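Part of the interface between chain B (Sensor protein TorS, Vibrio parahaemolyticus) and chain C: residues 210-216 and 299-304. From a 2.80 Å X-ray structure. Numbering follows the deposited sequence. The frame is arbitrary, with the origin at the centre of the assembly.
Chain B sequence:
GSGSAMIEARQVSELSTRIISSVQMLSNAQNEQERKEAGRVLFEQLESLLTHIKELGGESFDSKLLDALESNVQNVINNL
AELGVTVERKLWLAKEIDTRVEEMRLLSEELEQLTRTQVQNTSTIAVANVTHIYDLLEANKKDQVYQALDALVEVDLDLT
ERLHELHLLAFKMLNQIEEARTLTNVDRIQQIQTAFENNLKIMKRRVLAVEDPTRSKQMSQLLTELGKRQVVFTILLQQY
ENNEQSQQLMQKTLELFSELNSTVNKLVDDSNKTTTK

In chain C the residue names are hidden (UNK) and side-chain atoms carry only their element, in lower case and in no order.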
# COMPACT_ATOMS: atom_id res chain seq x y z
N VAL B 210 3.99 13.31 -15.70
CA VAL B 210 5.31 13.36 -15.08
C VAL B 210 6.42 13.72 -16.09
O VAL B 210 6.44 13.22 -17.22
CB VAL B 210 5.67 12.03 -14.38
CG1 VAL B 210 7.17 11.85 -14.28
CG2 VAL B 210 5.07 12.02 -13.00
N GLU B 211 7.33 14.58 -15.65
CA GLU B 211 8.45 15.07 -16.46
C GLU B 211 9.42 14.02 -17.01
O GLU B 211 9.74 14.04 -18.20
CB GLU B 211 9.23 16.13 -15.67
CG GLU B 211 10.59 16.51 -16.27
CD GLU B 211 11.27 17.66 -15.52
OE1 GLU B 211 11.17 17.72 -14.28
OE2 GLU B 211 11.93 18.50 -16.18
N ASP B 212 9.90 13.12 -16.15
CA ASP B 212 10.84 12.08 -16.58
C ASP B 212 10.41 11.47 -17.92
O ASP B 212 9.47 10.68 -17.97
CB ASP B 212 10.96 10.99 -15.50
CG ASP B 212 11.39 11.54 -14.14
OD1 ASP B 212 12.12 12.56 -14.09
OD2 ASP B 212 11.00 10.94 -13.11
N PRO B 213 11.11 11.81 -19.01
CA PRO B 213 10.83 11.34 -20.37
C PRO B 213 10.77 9.83 -20.54
O PRO B 213 9.71 9.26 -20.78
CB PRO B 213 11.98 11.93 -21.19
CG PRO B 213 12.48 13.09 -20.35
CD PRO B 213 12.41 12.51 -18.97
N THR B 214 11.93 9.21 -20.44
CA THR B 214 12.07 7.78 -20.62
C THR B 214 11.24 6.97 -19.64
O THR B 214 10.67 5.94 -19.99
CB THR B 214 13.55 7.37 -20.48
OG1 THR B 214 14.36 8.23 -21.29
CG2 THR B 214 13.74 5.93 -20.92
N ARG B 215 11.16 7.44 -18.40
CA ARG B 215 10.41 6.73 -17.37
C ARG B 215 8.91 6.86 -17.45
O ARG B 215 8.18 5.99 -16.99
CB ARG B 215 10.91 7.15 -16.00
CG ARG B 215 12.30 6.63 -15.71
CD ARG B 215 12.78 7.21 -14.44
NE ARG B 215 13.96 6.54 -13.94
CZ ARG B 215 14.62 6.98 -12.87
NH1 ARG B 215 14.18 8.07 -12.24
NH2 ARG B 215 15.69 6.33 -12.44
N SER B 216 8.44 7.96 -18.04
CA SER B 216 7.01 8.19 -18.23
C SER B 216 6.49 7.14 -19.21
O SER B 216 5.40 6.61 -19.05
CB SER B 216 6.76 9.59 -18.79
OG SER B 216 5.36 9.84 -18.91
N UNK C 299 21.05 17.26 -11.60
CA UNK C 299 21.13 16.25 -12.65
C UNK C 299 20.18 15.10 -12.33
O UNK C 299 20.17 14.56 -11.22
c UNK C 299 22.53 15.66 -12.82
c UNK C 299 22.79 12.16 -14.36
c UNK C 299 22.82 13.21 -13.43
c UNK C 299 22.21 13.72 -16.10
c UNK C 299 22.54 14.53 -13.83
c UNK C 299 22.24 14.76 -15.17
o UNK C 299 22.48 11.40 -16.62
c UNK C 299 22.49 12.42 -15.69
N UNK C 300 19.39 14.72 -13.33
CA UNK C 300 18.44 13.63 -13.17
C UNK C 300 18.80 12.52 -14.14
O UNK C 300 19.21 12.80 -15.27
c UNK C 300 16.60 15.24 -12.46
c UNK C 300 17.03 14.14 -13.43
n UNK C 300 12.60 16.86 -12.54
c UNK C 300 15.13 15.60 -12.62
n UNK C 300 14.73 16.64 -11.68
c UNK C 300 13.53 17.22 -11.67
n UNK C 300 13.25 18.17 -10.78
N UNK C 301 18.65 11.25 -13.72
CA UNK C 301 18.96 10.08 -14.55
C UNK C 301 18.48 10.23 -15.99
O UNK C 301 17.32 10.55 -16.24
c UNK C 301 18.32 9.39 -12.40
c UNK C 301 17.96 10.85 -12.49
c UNK C 301 18.24 8.96 -13.81
N UNK C 302 19.37 10.00 -16.95
CA UNK C 302 18.98 10.13 -18.34
C UNK C 302 19.19 8.80 -19.03
O UNK C 302 20.07 8.05 -18.65
o UNK C 302 19.62 12.48 -18.37
c UNK C 302 19.79 11.23 -19.06
c UNK C 302 19.31 11.40 -20.50
N UNK C 303 18.37 8.52 -20.04
CA UNK C 303 18.45 7.23 -20.71
C UNK C 303 18.60 7.26 -22.23
O UNK C 303 18.47 6.21 -22.87
c UNK C 303 16.25 7.44 -16.80
c UNK C 303 17.36 5.31 -16.71
c UNK C 303 17.22 6.41 -20.32
c UNK C 303 16.99 6.36 -18.85
c UNK C 303 17.47 5.31 -18.09
c UNK C 303 16.75 6.38 -16.06
c UNK C 303 16.37 7.42 -18.19
N UNK C 304 18.88 8.43 -22.79
CA UNK C 304 19.04 8.61 -24.24
C UNK C 304 19.58 9.99 -24.55
O UNK C 304 20.13 10.18 -25.65
OXT UNK C 304 19.40 10.88 -23.68
o UNK C 304 16.78 9.44 -24.55
c UNK C 304 17.70 8.44 -24.95
O HOH W 1 15.96 10.42 -20.67

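Position 299 of chain C carries eight side-chain atoms: one carbon, then a six-carbon ring bearing one oxygen. The side chain stays out of reach of the chain B stretch and touches nothing there. A hydroxylated aromatic ring of this kind makes it tyrosine, C:Tyr299, a residue that leads into the contact without joining it.

At position 300 a chain of three carbons runs into a nitrogen and then a carbon carrying two further nitrogens. CA-to-CB points toward chain B, and one terminal nitrogen meets the carboxylate of B:Glu211. This planar, three-nitrogen end is a guanidinium, and the residue is C:Arg300. Its chi2 and chi3 are both t, so the side chain is extended and carries its charge far from its own backbone. The salt bridge from C:Arg300 NH1 to B:Glu211 OE1 measures 2.4 Å, a very short separation that should be read with the 2.80 Å resolution in mind. The carboxylate oxygen lies at the guanidinium edge, near its plane, where the N-H groups point. A second acid adds a longer-range attraction, with B:Asp212 OD1 4.6 Å from C:Arg300 NH1, beyond a salt bridge.

Position 301 has three side-chain carbons that close a ring onto its own backbone nitrogen. This ring lies over one face of the B:Arg215 guanidinium, with the CB of position 301 3.9 Å from B:Arg215 NH2. The ring closure identifies proline, C:Pro301, whose compact, nonpolar ring suits the place, since that face offers no N-H groups to satisfy.

At position 302 the first side-chain carbon branches to one oxygen and one carbon. Its CA-to-CB bond points away from chain B, and the side chain touches nothing there. The branching is that of threonine, C:Thr302. Its hydroxyl is used locally instead: C:Thr302 OG1 donates to the backbone O of C:Arg300 at 3.1 Å, bridging the two residues that flank the proline.

Position 303 shows one carbon followed by a six-carbon ring with no oxygen. Its CB lies 3.5 Å from B:Thr214 OG1, and a ring carbon approaches B:Arg215. The residue is phenylalanine. C:Phe303 is buried, and its CA-to-CB bond points toward chain B, where a flat hydrocarbon can fill space between neighbours without needing a polar partner; C:Phe303 CZ lies 3.5 Å from B:Arg215 NE. Its backbone contributes as well, since water 1 O accepts from C:Phe303 N at 3.1 Å and is hydrogen-bonded to B:Thr214 OG1 at 2.8 Å.

Position 304 has one carbon and one oxygen, and an OXT atom marks the chain's end. The oxygen makes a marginal approach to B:Thr214. This is serine, C:Ser304, with its OG 4.2 Å from B:Thr214 OG1; a small polar residue is at home in so exposed a place.

The contact thus combines charge pairing with packing. B:Glu211 holds C:Arg300, while B:Thr214 and B:Arg215, from the start of a helix, meet C:Phe303, and B:Arg215 also reaches C:Pro301. The salt bridge and the water supply the polar links, and 323 Å² is buried in all.

Chain C 299-304: YRPTFS
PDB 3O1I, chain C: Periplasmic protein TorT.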